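Local structure of phiAB6 tailspike (Unidentified phage, 5JS4) at residues A[289-295]-A[328-334]. The protein probably binds and fragments the exopolysaccharide of Acinetobacter baumannii, as the trimeric beta-helical tailspike of a phage. Sequence-based numbering, arbitrary orientation.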
ATOM      1  N   GLN A 289      21.637  35.832  -3.160  1.00 18.09           N
ATOM      2  CA  GLN A 289      21.357  34.580  -3.850  1.00 17.67           C
ATOM      3  C   GLN A 289      22.653  33.827  -4.116  1.00 17.57           C
ATOM      4  O   GLN A 289      23.671  34.433  -4.453  1.00 18.64           O
ATOM      5  CB  GLN A 289      20.643  34.863  -5.172  1.00 18.44           C
ATOM      6  CG  GLN A 289      20.236  33.630  -5.959  1.00 18.46           C
ATOM      7  CD  GLN A 289      19.484  33.994  -7.222  1.00 19.16           C
ATOM      8  OE1 GLN A 289      20.084  34.439  -8.203  1.00 21.97           O
ATOM      9  NE2 GLN A 289      18.167  33.818  -7.206  1.00 18.93           N
ATOM     10  N   VAL A 290      22.608  32.509  -3.939  1.00 16.72           N
ATOM     11  CA  VAL A 290      23.728  31.637  -4.259  1.00 16.28           C
ATOM     12  C   VAL A 290      23.343  30.786  -5.463  1.00 15.36           C
ATOM     13  O   VAL A 290      22.273  30.180  -5.485  1.00 15.12           O
ATOM     14  CB  VAL A 290      24.089  30.728  -3.067  1.00 16.75           C
ATOM     15  CG1 VAL A 290      25.134  29.690  -3.460  1.00 17.03           C
ATOM     16  CG2 VAL A 290      24.579  31.569  -1.896  1.00 17.70           C
ATOM     17  N   ASP A 291      24.214  30.764  -6.466  1.00 16.10           N
ATOM     18  CA  ASP A 291      24.063  29.889  -7.618  1.00 16.26           C
ATOM     19  C   ASP A 291      24.879  28.632  -7.343  1.00 15.04           C
ATOM     20  O   ASP A 291      26.107  28.676  -7.332  1.00 14.85           O
ATOM     21  CB  ASP A 291      24.552  30.598  -8.886  1.00 17.52           C
ATOM     22  CG  ASP A 291      24.275  29.809 -10.157  1.00 18.49           C
ATOM     23  OD1 ASP A 291      23.990  28.594 -10.082  1.00 18.38           O
ATOM     24  OD2 ASP A 291      24.352  30.407 -11.251  1.00 20.87           O
ATOM     25  N   LEU A 292      24.192  27.516  -7.106  1.00 14.47           N
ATOM     26  CA  LEU A 292      24.859  26.261  -6.753  1.00 13.91           C
ATOM     27  C   LEU A 292      25.639  25.641  -7.912  1.00 14.65           C
ATOM     28  O   LEU A 292      26.427  24.723  -7.703  1.00 15.03           O
ATOM     29  CB  LEU A 292      23.848  25.248  -6.195  1.00 13.37           C
ATOM     30  CG  LEU A 292      23.329  25.558  -4.786  1.00 13.86           C
ATOM     31  CD1 LEU A 292      22.104  24.717  -4.467  1.00 13.62           C
ATOM     32  CD2 LEU A 292      24.403  25.343  -3.729  1.00 14.30           C
ATOM     33  N   LYS A 293      25.411  26.135  -9.127  1.00 15.70           N
ATOM     34  CA  LYS A 293      26.142  25.678 -10.310  1.00 16.77           C
ATOM     35  C   LYS A 293      26.034  24.162 -10.490  1.00 16.39           C
ATOM     36  O   LYS A 293      26.997  23.509 -10.886  1.00 18.23           O
ATOM     37  CB  LYS A 293      27.623  26.083 -10.235  1.00 17.93           C
ATOM     38  CG  LYS A 293      27.884  27.562 -10.014  1.00 19.37           C
ATOM     39  CD  LYS A 293      27.460  28.390 -11.214  1.00 20.33           C
ATOM     40  CE  LYS A 293      27.953  29.825 -11.106  1.00 21.34           C
ATOM     41  NZ  LYS A 293      29.408  29.959 -11.408  1.00 22.10           N
ATOM     42  N   GLY A 294      24.865  23.605 -10.181  1.00 14.83           N
ATOM     43  CA  GLY A 294      24.624  22.177 -10.357  1.00 14.96           C
ATOM     44  C   GLY A 294      25.068  21.308  -9.195  1.00 15.04           C
ATOM     45  O   GLY A 294      24.911  20.087  -9.242  1.00 14.45           O
ATOM     46  N   LYS A 295      25.622  21.917  -8.150  1.00 14.67           N
ATOM     47  CA  LYS A 295      25.977  21.162  -6.956  1.00 14.76           C
ATOM     48  C   LYS A 295      24.743  20.940  -6.101  1.00 13.97           C
ATOM     49  O   LYS A 295      23.877  21.803  -6.003  1.00 14.41           O
ATOM     50  CB  LYS A 295      27.062  21.873  -6.151  1.00 16.16           C
ATOM     51  CG  LYS A 295      28.368  21.984  -6.915  1.00 17.13           C
ATOM     52  CD  LYS A 295      29.510  22.425  -6.025  1.00 18.47           C
ATOM     53  CE  LYS A 295      30.742  22.758  -6.842  1.00 17.20           C
ATOM     54  NZ  LYS A 295      31.361  21.568  -7.495  1.00 16.63           N
ATOM     55  N   THR A 328      14.489  33.285  -5.320  1.00 18.08           N
ATOM     56  CA  THR A 328      14.867  32.061  -4.618  1.00 16.98           C
ATOM     57  C   THR A 328      16.314  32.181  -4.135  1.00 16.79           C
ATOM     58  O   THR A 328      17.190  32.611  -4.886  1.00 17.48           O
ATOM     59  CB  THR A 328      14.720  30.818  -5.512  1.00 17.45           C
ATOM     60  OG1 THR A 328      13.463  30.858  -6.199  1.00 17.29           O
ATOM     61  CG2 THR A 328      14.790  29.557  -4.662  1.00 17.63           C
ATOM     62  N   ALA A 329      16.556  31.793  -2.884  1.00 16.24           N
ATOM     63  CA  ALA A 329      17.869  31.966  -2.250  1.00 16.13           C
ATOM     64  C   ALA A 329      18.959  31.132  -2.917  1.00 15.83           C
ATOM     65  O   ALA A 329      20.077  31.605  -3.114  1.00 15.09           O
ATOM     66  CB  ALA A 329      17.788  31.635  -0.767  1.00 16.70           C
ATOM     67  N   PHE A 330      18.625  29.887  -3.245  1.00 14.85           N
ATOM     68  CA  PHE A 330      19.532  28.981  -3.941  1.00 14.83           C
ATOM     69  C   PHE A 330      18.947  28.605  -5.295  1.00 14.55           C
ATOM     70  O   PHE A 330      17.804  28.150  -5.373  1.00 15.50           O
ATOM     71  CB  PHE A 330      19.731  27.703  -3.130  1.00 15.47           C
ATOM     72  CG  PHE A 330      20.654  27.857  -1.961  1.00 16.66           C
ATOM     73  CD1 PHE A 330      22.026  27.759  -2.127  1.00 17.54           C
ATOM     74  CD2 PHE A 330      20.153  28.069  -0.688  1.00 19.92           C
ATOM     75  CE1 PHE A 330      22.884  27.887  -1.052  1.00 18.05           C
ATOM     76  CE2 PHE A 330      21.006  28.197   0.394  1.00 21.27           C
ATOM     77  CZ  PHE A 330      22.374  28.104   0.212  1.00 19.75           C
ATOM     78  N   ILE A 331      19.729  28.776  -6.357  1.00 14.01           N
ATOM     79  CA  ILE A 331      19.314  28.344  -7.691  1.00 14.45           C
ATOM     80  C   ILE A 331      20.252  27.268  -8.231  1.00 13.86           C
ATOM     81  O   ILE A 331      21.367  27.096  -7.735  1.00 13.82           O
ATOM     82  CB  ILE A 331      19.205  29.526  -8.682  1.00 14.89           C
ATOM     83  CG1 ILE A 331      20.551  30.246  -8.852  1.00 14.98           C
ATOM     84  CG2 ILE A 331      18.129  30.494  -8.210  1.00 15.48           C
ATOM     85  CD1 ILE A 331      20.582  31.229 -10.007  1.00 15.37           C
ATOM     86  N   ASN A 332      19.775  26.540  -9.240  1.00 13.97           N
ATOM     87  CA  ASN A 332      20.557  25.512  -9.940  1.00 14.26           C
ATOM     88  C   ASN A 332      21.095  24.418  -9.024  1.00 13.62           C
ATOM     89  O   ASN A 332      22.233  23.968  -9.164  1.00 14.33           O
ATOM     90  CB  ASN A 332      21.698  26.152 -10.740  1.00 15.19           C
ATOM     91  CG  ASN A 332      21.192  27.067 -11.839  1.00 16.99           C
ATOM     92  OD1 ASN A 332      20.225  26.747 -12.531  1.00 17.48           O
ATOM     93  ND2 ASN A 332      21.849  28.205 -12.010  1.00 18.08           N
ATOM     94  N   CYS A 333      20.260  23.983  -8.091  1.00 13.05           N
ATOM     95  CA  CYS A 333      20.631  22.899  -7.201  1.00 12.87           C
ATOM     96  C   CYS A 333      20.800  21.615  -7.996  1.00 13.40           C
ATOM     97  O   CYS A 333      20.068  21.369  -8.952  1.00 15.11           O
ATOM     98  CB  CYS A 333      19.564  22.702  -6.128  1.00 12.67           C
ATOM     99  SG  CYS A 333      20.007  21.495  -4.864  1.00 13.59           S
ATOM    100  N   GLY A 334      21.772  20.806  -7.592  1.00 13.04           N
ATOM    101  CA  GLY A 334      21.962  19.471  -8.145  1.00 13.39           C
ATOM    102  C   GLY A 334      20.912  18.498  -7.633  1.00 13.38           C
ATOM    103  O   GLY A 334      19.917  18.908  -7.038  1.00 13.90           O
TER
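With CG anti to the backbone N (chi1 -177°) and the chain extended beyond it, Gln-289 reaches across to the neighbouring strand, where NE2 donates to Thr-328 O at 2.8 Å, in the plane of that carbonyl; its amide also lies against CG2 of Ile-331. Asp-291 likewise holds CG anti to N (chi1 -173°), placing OD1 where it accepts a hydrogen bond from Asn-332 ND2 at 2.9 Å. The carboxylate and amide planes are 42° apart. Lys-293 N also donates to OD1, closing an Asx turn, and the two donors meet this oxygen from opposite faces of the carboxylate; aspartate suits the place because its negative charge draws both N-H groups and its short side chain lets OD1 reach Lys-293 N.

Alongside these side-chain bonds runs a parallel ladder: Val-290 N gives to Ala-329 O, Ile-331 N returns to Val-290 O, and Leu-292 N continues to Ile-331 O. On the buried face, CB of Val-290 lies 3.7 Å from Phe-330 CE1, and CG of Leu-292 approaches CD1 of the same ring obliquely. Beyond, CD1 of Leu-292 packs on Cys-333 CB at 3.6 Å. Branched aliphatic chains fit against the CD1-CE1 side of the ring, while Phe-263 and Cys-267 of helix 260-268 pack on Val-290 and Leu-292.

Leu-292 to Lys-295 form a type I' turn; glycine suits its third position, where a CB would crowd the preceding carbonyl oxygen. Gly-294 N donates to Asn-332 O at 2.8 Å, and Gly-294 O is hydrogen-bonded to Tyr-309 OH of a second subunit. In these successive rungs of a parallel beta-helix, the chemistry implies apolar cohesion inside and coils joined by backbone bonds, which side-chain bonds supplement outside.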